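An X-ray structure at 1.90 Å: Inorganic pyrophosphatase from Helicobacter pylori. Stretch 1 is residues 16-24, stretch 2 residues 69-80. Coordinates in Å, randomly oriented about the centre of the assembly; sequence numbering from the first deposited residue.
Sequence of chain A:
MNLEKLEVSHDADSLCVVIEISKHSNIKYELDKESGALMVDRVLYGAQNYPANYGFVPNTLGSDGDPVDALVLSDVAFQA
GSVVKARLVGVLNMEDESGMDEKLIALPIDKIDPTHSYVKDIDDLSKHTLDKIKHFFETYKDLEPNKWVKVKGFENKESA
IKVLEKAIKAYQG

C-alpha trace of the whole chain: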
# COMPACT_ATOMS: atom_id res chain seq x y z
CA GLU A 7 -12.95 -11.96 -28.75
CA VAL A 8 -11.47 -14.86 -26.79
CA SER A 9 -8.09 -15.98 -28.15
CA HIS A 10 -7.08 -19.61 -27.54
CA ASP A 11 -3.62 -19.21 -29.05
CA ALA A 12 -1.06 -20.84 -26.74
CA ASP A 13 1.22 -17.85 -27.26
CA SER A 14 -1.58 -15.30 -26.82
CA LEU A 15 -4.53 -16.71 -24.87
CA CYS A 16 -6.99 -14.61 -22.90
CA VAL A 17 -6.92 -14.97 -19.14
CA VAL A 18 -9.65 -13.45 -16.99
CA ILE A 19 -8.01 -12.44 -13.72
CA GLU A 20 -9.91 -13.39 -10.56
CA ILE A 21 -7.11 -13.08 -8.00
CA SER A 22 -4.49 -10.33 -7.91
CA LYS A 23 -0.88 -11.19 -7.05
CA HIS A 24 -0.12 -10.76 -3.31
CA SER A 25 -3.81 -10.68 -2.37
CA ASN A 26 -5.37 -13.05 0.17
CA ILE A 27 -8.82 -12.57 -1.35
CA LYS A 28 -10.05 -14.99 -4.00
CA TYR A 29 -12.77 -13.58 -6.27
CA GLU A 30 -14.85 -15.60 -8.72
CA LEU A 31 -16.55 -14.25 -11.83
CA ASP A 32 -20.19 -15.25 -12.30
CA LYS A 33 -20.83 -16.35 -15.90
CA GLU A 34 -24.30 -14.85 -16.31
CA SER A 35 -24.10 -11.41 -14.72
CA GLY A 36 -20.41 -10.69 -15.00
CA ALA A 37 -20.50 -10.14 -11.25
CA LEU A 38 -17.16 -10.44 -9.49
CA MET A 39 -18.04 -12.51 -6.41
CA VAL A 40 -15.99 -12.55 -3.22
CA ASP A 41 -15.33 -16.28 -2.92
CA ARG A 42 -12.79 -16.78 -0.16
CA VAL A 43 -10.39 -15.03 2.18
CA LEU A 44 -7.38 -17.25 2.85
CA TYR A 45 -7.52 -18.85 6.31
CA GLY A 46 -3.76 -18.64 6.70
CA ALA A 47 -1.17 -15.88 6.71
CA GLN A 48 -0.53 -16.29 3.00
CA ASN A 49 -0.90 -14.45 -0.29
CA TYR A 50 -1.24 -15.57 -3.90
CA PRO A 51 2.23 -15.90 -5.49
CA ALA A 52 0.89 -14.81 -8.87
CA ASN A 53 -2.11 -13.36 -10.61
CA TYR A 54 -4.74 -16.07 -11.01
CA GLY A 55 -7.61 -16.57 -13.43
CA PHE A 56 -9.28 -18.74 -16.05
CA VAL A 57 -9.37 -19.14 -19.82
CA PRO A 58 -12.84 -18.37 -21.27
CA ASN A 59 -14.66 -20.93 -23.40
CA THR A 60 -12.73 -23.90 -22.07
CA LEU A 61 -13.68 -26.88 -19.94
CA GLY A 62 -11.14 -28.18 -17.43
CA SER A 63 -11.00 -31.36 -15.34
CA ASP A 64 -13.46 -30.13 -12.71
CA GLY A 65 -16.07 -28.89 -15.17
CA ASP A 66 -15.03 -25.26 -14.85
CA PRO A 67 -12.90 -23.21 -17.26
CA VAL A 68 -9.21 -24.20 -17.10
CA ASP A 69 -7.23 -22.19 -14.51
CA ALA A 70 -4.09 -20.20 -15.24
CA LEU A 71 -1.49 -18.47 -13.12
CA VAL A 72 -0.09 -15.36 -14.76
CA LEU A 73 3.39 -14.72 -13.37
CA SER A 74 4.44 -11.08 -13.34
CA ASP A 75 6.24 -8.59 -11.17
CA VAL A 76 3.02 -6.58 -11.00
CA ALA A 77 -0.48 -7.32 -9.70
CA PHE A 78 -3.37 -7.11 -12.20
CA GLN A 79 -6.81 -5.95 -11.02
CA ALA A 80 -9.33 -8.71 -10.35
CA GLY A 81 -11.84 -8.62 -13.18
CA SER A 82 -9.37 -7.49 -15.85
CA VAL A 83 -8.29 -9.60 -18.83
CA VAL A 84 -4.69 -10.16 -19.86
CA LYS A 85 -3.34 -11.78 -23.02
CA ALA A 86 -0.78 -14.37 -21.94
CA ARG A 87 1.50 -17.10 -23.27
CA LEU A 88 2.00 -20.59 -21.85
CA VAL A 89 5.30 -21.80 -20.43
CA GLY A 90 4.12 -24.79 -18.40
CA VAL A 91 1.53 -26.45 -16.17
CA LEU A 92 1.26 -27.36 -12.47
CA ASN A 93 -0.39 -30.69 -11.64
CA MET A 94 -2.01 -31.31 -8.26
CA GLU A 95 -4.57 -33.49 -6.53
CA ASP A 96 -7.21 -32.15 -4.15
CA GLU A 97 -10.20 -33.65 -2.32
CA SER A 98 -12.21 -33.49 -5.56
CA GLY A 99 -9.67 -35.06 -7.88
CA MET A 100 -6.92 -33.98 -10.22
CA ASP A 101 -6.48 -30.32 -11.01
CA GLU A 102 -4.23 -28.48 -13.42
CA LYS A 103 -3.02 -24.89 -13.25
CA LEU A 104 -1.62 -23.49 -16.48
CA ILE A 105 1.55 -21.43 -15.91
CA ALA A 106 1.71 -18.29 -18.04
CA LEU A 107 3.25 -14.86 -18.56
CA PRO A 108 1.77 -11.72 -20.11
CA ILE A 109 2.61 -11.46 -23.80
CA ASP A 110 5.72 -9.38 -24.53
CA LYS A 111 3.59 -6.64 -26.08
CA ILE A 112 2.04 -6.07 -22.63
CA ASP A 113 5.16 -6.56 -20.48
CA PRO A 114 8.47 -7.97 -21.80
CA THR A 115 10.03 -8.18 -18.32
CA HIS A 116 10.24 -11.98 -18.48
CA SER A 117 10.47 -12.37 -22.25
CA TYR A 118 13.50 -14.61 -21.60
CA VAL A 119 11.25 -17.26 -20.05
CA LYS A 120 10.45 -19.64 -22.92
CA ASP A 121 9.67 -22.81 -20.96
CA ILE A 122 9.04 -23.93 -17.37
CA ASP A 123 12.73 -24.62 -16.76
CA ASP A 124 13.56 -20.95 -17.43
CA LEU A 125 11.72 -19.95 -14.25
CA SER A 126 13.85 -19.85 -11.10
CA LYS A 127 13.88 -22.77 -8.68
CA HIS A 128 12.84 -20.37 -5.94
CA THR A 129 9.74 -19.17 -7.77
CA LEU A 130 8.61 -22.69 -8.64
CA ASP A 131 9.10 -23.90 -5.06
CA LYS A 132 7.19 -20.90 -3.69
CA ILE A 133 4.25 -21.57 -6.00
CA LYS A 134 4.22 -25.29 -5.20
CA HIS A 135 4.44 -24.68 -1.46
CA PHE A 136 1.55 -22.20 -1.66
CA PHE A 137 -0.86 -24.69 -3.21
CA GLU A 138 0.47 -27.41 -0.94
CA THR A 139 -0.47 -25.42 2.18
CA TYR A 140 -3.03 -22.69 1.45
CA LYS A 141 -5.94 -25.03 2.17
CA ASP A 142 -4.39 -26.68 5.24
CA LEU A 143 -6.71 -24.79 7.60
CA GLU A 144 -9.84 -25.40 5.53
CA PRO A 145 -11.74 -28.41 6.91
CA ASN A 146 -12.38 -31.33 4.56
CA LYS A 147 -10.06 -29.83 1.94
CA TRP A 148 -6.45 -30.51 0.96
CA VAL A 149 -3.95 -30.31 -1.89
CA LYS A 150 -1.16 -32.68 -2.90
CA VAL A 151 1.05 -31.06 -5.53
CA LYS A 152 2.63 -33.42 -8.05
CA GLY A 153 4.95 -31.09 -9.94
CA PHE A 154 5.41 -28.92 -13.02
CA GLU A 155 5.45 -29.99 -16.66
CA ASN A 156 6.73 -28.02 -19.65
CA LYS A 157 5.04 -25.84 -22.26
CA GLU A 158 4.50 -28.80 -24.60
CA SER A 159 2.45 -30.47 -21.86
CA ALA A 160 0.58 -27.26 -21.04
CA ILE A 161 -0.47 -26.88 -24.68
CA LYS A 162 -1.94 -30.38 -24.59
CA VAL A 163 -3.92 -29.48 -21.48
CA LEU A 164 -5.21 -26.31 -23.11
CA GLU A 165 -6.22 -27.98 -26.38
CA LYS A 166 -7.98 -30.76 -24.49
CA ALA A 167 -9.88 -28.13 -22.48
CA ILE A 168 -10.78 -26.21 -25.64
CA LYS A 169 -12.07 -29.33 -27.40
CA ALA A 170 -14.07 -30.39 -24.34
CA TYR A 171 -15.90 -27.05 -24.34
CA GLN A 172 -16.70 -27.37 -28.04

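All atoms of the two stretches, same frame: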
# COMPACT_ATOMS: atom_id res chain seq x y z
N CYS A 16 -6.38 -15.52 -23.85
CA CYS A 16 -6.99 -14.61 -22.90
C CYS A 16 -7.15 -15.24 -21.53
O CYS A 16 -7.60 -16.38 -21.40
CB CYS A 16 -8.36 -14.14 -23.40
SG CYS A 16 -8.30 -13.03 -24.83
N VAL A 17 -6.77 -14.49 -20.50
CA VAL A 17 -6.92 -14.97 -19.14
C VAL A 17 -7.68 -13.92 -18.36
O VAL A 17 -7.28 -12.75 -18.29
CB VAL A 17 -5.55 -15.23 -18.47
CG1 VAL A 17 -5.77 -15.66 -17.03
CG2 VAL A 17 -4.80 -16.31 -19.23
N VAL A 18 -8.82 -14.33 -17.80
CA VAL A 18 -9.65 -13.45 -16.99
C VAL A 18 -9.11 -13.56 -15.57
O VAL A 18 -9.18 -14.63 -14.96
CB VAL A 18 -11.13 -13.88 -17.02
CG1 VAL A 18 -11.94 -13.01 -16.08
CG2 VAL A 18 -11.68 -13.76 -18.44
N ILE A 19 -8.57 -12.47 -15.06
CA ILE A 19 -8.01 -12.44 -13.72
C ILE A 19 -9.07 -12.42 -12.63
O ILE A 19 -9.97 -11.59 -12.66
CB ILE A 19 -7.11 -11.20 -13.52
CG1 ILE A 19 -6.05 -11.15 -14.62
CG2 ILE A 19 -6.47 -11.24 -12.15
CD1 ILE A 19 -5.12 -12.34 -14.64
N GLU A 20 -8.96 -13.33 -11.67
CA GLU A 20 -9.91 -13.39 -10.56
C GLU A 20 -9.21 -13.13 -9.23
O GLU A 20 -9.86 -12.79 -8.24
CB GLU A 20 -10.58 -14.76 -10.51
CG GLU A 20 -11.48 -15.06 -11.69
CD GLU A 20 -12.06 -16.45 -11.61
OE1 GLU A 20 -11.26 -17.41 -11.50
OE2 GLU A 20 -13.30 -16.60 -11.66
N ILE A 21 -7.89 -13.30 -9.21
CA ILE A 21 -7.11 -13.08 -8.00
C ILE A 21 -5.87 -12.28 -8.36
O ILE A 21 -5.15 -12.65 -9.27
CB ILE A 21 -6.66 -14.41 -7.37
CG1 ILE A 21 -7.86 -15.34 -7.19
CG2 ILE A 21 -5.98 -14.13 -6.03
CD1 ILE A 21 -7.50 -16.71 -6.66
N SER A 22 -5.65 -11.19 -7.65
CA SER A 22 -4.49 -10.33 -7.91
C SER A 22 -3.29 -10.81 -7.11
O SER A 22 -3.42 -11.22 -5.95
CB SER A 22 -4.83 -8.88 -7.55
OG SER A 22 -3.87 -7.99 -8.07
N LYS A 23 -2.11 -10.77 -7.72
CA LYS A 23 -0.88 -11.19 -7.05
C LYS A 23 -0.77 -10.49 -5.69
O LYS A 23 -1.10 -9.31 -5.56
CB LYS A 23 0.34 -10.85 -7.90
CG LYS A 23 1.65 -11.36 -7.33
CD LYS A 23 2.85 -10.92 -8.15
CE LYS A 23 4.13 -11.54 -7.60
NZ LYS A 23 5.34 -10.98 -8.28
N HIS A 24 -0.32 -11.24 -4.68
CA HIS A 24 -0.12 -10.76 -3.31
C HIS A 24 -1.39 -10.66 -2.47
O HIS A 24 -1.32 -10.46 -1.26
CB HIS A 24 0.58 -9.39 -3.29
CG HIS A 24 1.94 -9.41 -3.92
ND1 HIS A 24 2.92 -10.29 -3.54
CD2 HIS A 24 2.48 -8.65 -4.91
CE1 HIS A 24 4.01 -10.08 -4.26
NE2 HIS A 24 3.76 -9.09 -5.10
N ASP A 69 -7.88 -23.26 -15.29
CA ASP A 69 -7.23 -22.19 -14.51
C ASP A 69 -5.84 -21.86 -15.03
O ASP A 69 -5.16 -22.71 -15.61
CB ASP A 69 -7.08 -22.59 -13.04
CG ASP A 69 -8.40 -22.79 -12.34
OD1 ASP A 69 -9.31 -21.94 -12.52
OD2 ASP A 69 -8.52 -23.79 -11.60
N ALA A 70 -5.41 -20.63 -14.80
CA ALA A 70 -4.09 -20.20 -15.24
C ALA A 70 -3.49 -19.23 -14.24
O ALA A 70 -4.19 -18.38 -13.70
CB ALA A 70 -4.17 -19.55 -16.60
N LEU A 71 -2.20 -19.38 -13.99
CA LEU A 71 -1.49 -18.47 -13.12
C LEU A 71 -0.75 -17.59 -14.10
O LEU A 71 -0.17 -18.08 -15.06
CB LEU A 71 -0.48 -19.22 -12.25
CG LEU A 71 -1.08 -20.03 -11.09
CD1 LEU A 71 -0.00 -20.94 -10.48
CD2 LEU A 71 -1.62 -19.08 -10.04
N VAL A 72 -0.81 -16.28 -13.89
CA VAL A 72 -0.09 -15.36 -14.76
C VAL A 72 1.01 -14.74 -13.92
O VAL A 72 0.74 -13.88 -13.08
CB VAL A 72 -1.02 -14.26 -15.33
CG1 VAL A 72 -0.22 -13.33 -16.23
CG2 VAL A 72 -2.16 -14.90 -16.13
N LEU A 73 2.24 -15.22 -14.11
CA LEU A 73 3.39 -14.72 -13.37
C LEU A 73 3.81 -13.35 -13.89
O LEU A 73 3.88 -13.12 -15.09
CB LEU A 73 4.55 -15.71 -13.48
CG LEU A 73 4.45 -16.93 -12.56
CD1 LEU A 73 3.17 -17.71 -12.83
CD2 LEU A 73 5.67 -17.82 -12.77
N SER A 74 4.08 -12.44 -12.97
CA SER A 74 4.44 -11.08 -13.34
C SER A 74 5.01 -10.41 -12.12
O SER A 74 4.83 -10.89 -11.00
CB SER A 74 3.19 -10.32 -13.79
OG SER A 74 3.46 -8.93 -13.92
N ASP A 75 5.72 -9.30 -12.32
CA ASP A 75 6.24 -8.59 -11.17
C ASP A 75 5.14 -7.69 -10.62
O ASP A 75 5.23 -7.23 -9.48
CB ASP A 75 7.45 -7.74 -11.54
CG ASP A 75 8.66 -8.59 -11.89
OD1 ASP A 75 8.79 -9.70 -11.33
OD2 ASP A 75 9.48 -8.13 -12.70
N VAL A 76 4.12 -7.43 -11.43
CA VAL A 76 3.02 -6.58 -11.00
C VAL A 76 1.72 -7.34 -10.78
O VAL A 76 1.55 -8.45 -11.28
CB VAL A 76 2.74 -5.43 -12.00
CG1 VAL A 76 4.00 -4.61 -12.22
CG2 VAL A 76 2.20 -5.98 -13.31
N ALA A 77 0.82 -6.73 -10.01
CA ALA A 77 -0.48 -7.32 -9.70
C ALA A 77 -1.57 -6.71 -10.59
O ALA A 77 -1.74 -5.49 -10.62
CB ALA A 77 -0.82 -7.07 -8.22
N PHE A 78 -2.29 -7.56 -11.32
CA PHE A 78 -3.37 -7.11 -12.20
C PHE A 78 -4.68 -7.10 -11.41
O PHE A 78 -4.92 -7.98 -10.58
CB PHE A 78 -3.50 -8.04 -13.42
CG PHE A 78 -2.25 -8.13 -14.26
CD1 PHE A 78 -1.62 -6.97 -14.70
CD2 PHE A 78 -1.69 -9.36 -14.57
CE1 PHE A 78 -0.44 -7.03 -15.44
CE2 PHE A 78 -0.51 -9.44 -15.32
CZ PHE A 78 0.11 -8.27 -15.75
N GLN A 79 -5.52 -6.11 -11.69
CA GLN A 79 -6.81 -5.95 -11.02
C GLN A 79 -7.77 -7.10 -11.26
O GLN A 79 -7.98 -7.52 -12.41
CB GLN A 79 -7.45 -4.64 -11.48
CG GLN A 79 -8.80 -4.36 -10.83
CD GLN A 79 -9.19 -2.90 -10.98
OE1 GLN A 79 -8.53 -2.01 -10.44
NE2 GLN A 79 -10.25 -2.65 -11.73
N ALA A 80 -8.37 -7.62 -10.19
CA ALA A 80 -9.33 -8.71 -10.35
C ALA A 80 -10.41 -8.20 -11.29
O ALA A 80 -10.87 -7.07 -11.16
CB ALA A 80 -9.93 -9.10 -9.00
O HOH W 1 -10.71 -19.82 -12.16

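The two stretches meet through a small apolar cluster at one end and a pair of side-chain-to-backbone hydrogen bonds at the other, and together they bury 575 Å². Strand 16-21 and strand 69-72 cross at 82° between their N-to-C directions, with a closest approach of 8.1 Å. At that spacing and angle the two backbones cannot pair as neighbours in a sheet, and the space between them is filled by side chains.

The apolar contacts follow from the alternation of a β-strand. Val17 and Ile19 point toward the second stretch, while Val18 between them is out of reach of it; on the other strand Ala70 and Val72 point toward the first stretch and Leu71 starts away. Val17 packs its methyl groups against both Ala70 and Val72: Val17 CG1 lies 3.8 Å from CG2 of Val72, and Val17 CG2 lies 4.2 Å from CB of Ala70. The small alanine meets the valine with a single methyl. Ile19 reaches farther. With chi1 and chi2 both m, its CD1 comes within 4.2 Å of Val72 CG2, and its CG1 lies 4.2 Å from CB of Phe78. These are van der Waals distances between buried side chains, where aliphatic groups pack without leaving any polar atom unsatisfied. The Phe78 ring leads away from the first stretch, so the contact with Ile19 CG1 is made at the base of the side chain.

From the end of the strand onward, the first stretch runs close to the loop of the second: the CA atoms of Glu20 and Ala80 are 4.7 Å apart, as are those of Lys23 and Ala77. In this narrow space the methyls of Ala80 and Ala77 fit against the first stretch. Ala80 places its CB 3.8 Å from the carbonyl O of Glu20, and the CB of Ala77 sits 3.2 Å from Ser22 OG and 3.5 Å from the carbonyl O of Lys23.

Both direct hydrogen bonds run from side chains of the first stretch to main-chain carbonyls of the second. Ser22 OG donates to Phe78 O at 2.7 Å; a serine hydroxyl, one bond beyond CB, suits a carbonyl so near. Lys23 covers a longer distance. All four of its chi angles are t, so the chain is fully extended along the loop, and NZ donates to Ser74 O at 2.8 Å. Its aliphatic part is in contact on the way, CB lying 4.0 Å from Ala77 CB. The loop that offers this carbonyl has a bond of its own: Val76 N donates to Ser74 OG at 3.0 Å, tying the serine side chain to the backbone two residues on.

A water links two acidic side chains that do not touch directly. It lies 2.6 Å from Glu20 OE1 and 2.6 Å from Asp69 OD1. Carboxylate oxygens are good acceptors, and the water bridges these two, Glu20 OE1 and Asp69 OD1, across a gap of 5.0 Å.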